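Local coordinates for hyaluronidase-phage associated (Streptococcus pyogenes, PDB 2WB3) that cleaves hyaluronan as a phage tail-fibre hyaluronate lyase built on a triple-stranded beta-helix, at the interface of chains A and B. Sequence-based numbering; all coordinates share one arbitrary frame. Chains: chain A/B, Hyaluronidase-phage associated.

The interface of chains A and B. Residues chain A 135-137; chain B 126, 128, 138-139.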
# COMPACT_ATOMS: atom_id res chain seq x y z
N LYS A 135 15.82 -49.83 -21.05
CA LYS A 135 16.28 -48.46 -21.24
C LYS A 135 16.79 -47.77 -19.96
O LYS A 135 17.00 -46.57 -19.96
CB LYS A 135 15.17 -47.62 -21.89
CG LYS A 135 14.67 -48.13 -23.25
CD LYS A 135 15.83 -48.31 -24.26
CE LYS A 135 15.42 -49.08 -25.51
NZ LYS A 135 16.67 -49.55 -26.21
N HIS A 136 17.00 -48.52 -18.87
CA HIS A 136 17.69 -47.97 -17.72
C HIS A 136 19.16 -47.83 -18.04
O HIS A 136 19.73 -48.69 -18.73
CB HIS A 136 17.57 -48.87 -16.48
CG HIS A 136 16.21 -48.87 -15.84
ND1 HIS A 136 15.91 -49.66 -14.76
CD2 HIS A 136 15.07 -48.22 -16.16
CE1 HIS A 136 14.65 -49.47 -14.40
NE2 HIS A 136 14.12 -48.61 -15.25
N ALA A 137 19.79 -46.78 -17.51
CA ALA A 137 21.20 -46.55 -17.75
C ALA A 137 22.04 -47.58 -16.98
O ALA A 137 21.67 -47.97 -15.86
CB ALA A 137 21.58 -45.13 -17.36
N LEU B 126 17.89 -44.23 -13.88
CA LEU B 126 17.63 -43.20 -14.85
C LEU B 126 17.25 -43.92 -16.14
O LEU B 126 18.03 -44.73 -16.67
CB LEU B 126 18.89 -42.35 -15.08
CG LEU B 126 18.58 -41.19 -16.01
CD1 LEU B 126 17.65 -40.14 -15.35
CD2 LEU B 126 19.85 -40.56 -16.41
N VAL B 128 16.98 -43.67 -20.04
CA VAL B 128 17.56 -42.86 -21.13
C VAL B 128 17.37 -43.56 -22.48
O VAL B 128 16.99 -44.72 -22.53
CB VAL B 128 19.08 -42.62 -20.93
CG1 VAL B 128 19.33 -41.63 -19.82
CG2 VAL B 128 19.81 -43.91 -20.64
N ALA B 138 25.10 -45.42 -21.37
CA ALA B 138 24.70 -46.67 -22.05
C ALA B 138 23.52 -47.27 -21.35
O ALA B 138 23.48 -47.27 -20.14
CB ALA B 138 25.87 -47.67 -22.10
N THR B 139 22.54 -47.76 -22.12
CA THR B 139 21.35 -48.42 -21.56
C THR B 139 21.65 -49.89 -21.26
O THR B 139 22.64 -50.41 -21.77
CB THR B 139 20.18 -48.38 -22.56
OG1 THR B 139 20.67 -48.84 -23.82
CG2 THR B 139 19.66 -46.96 -22.74
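A:Lys135 and A:Ala137 pair through their backbones with B:Val128 and B:Leu126: the amide N of B:Val128 donates to the carbonyl O of A:Lys135 at 2.9 Å. In turn, the amide N of A:Ala137 donates to the carbonyl O of B:Leu126 at 2.8 Å. Both donors approach almost head-on to the C=O, at 169° and 172°, and the two bonds bracket A:His136. Beside the first bond, the carbonyl O of A:Lys135 also comes within 3.2 Å of the carbonyl O of B:Val128; these are two acceptors pressed together, an unfavourable pair that the neighbouring bond has to outweigh. A second strand-like pairing, an antiparallel bridge, joins A:Ala137 to B:Thr139, where the carbonyl O of A:His136 lies 3.3 Å from CA of B:Thr139. The side chains add small apolar touches. The methyl CB of A:Ala137 meets the CG2 branch of B:Val128 at 3.9 Å. B:Thr139 presents its methyl rather than its hydroxyl: OG1 sits between its backbone N and carbonyl carbon (chi1 49°), which leaves CG2, anti to the carbonyl carbon, facing A:Lys135, with CA of that residue 4.0 Å away. In the A:Lys135 side chain, CB passes 3.5 Å from the carbonyl O of B:Val128. Grip therefore comes chiefly from main-chain atoms, with methyls filling in beside them. The end of the short strand 126-127 of chain B and the residue after it, together with the loop that leads into chain B's own helix 140-152, meet the corresponding pre-helix loop of chain A, where the fibre passes from its beta-rich body to the C-terminal helices; such pairing would help keep neighbouring chains in register there.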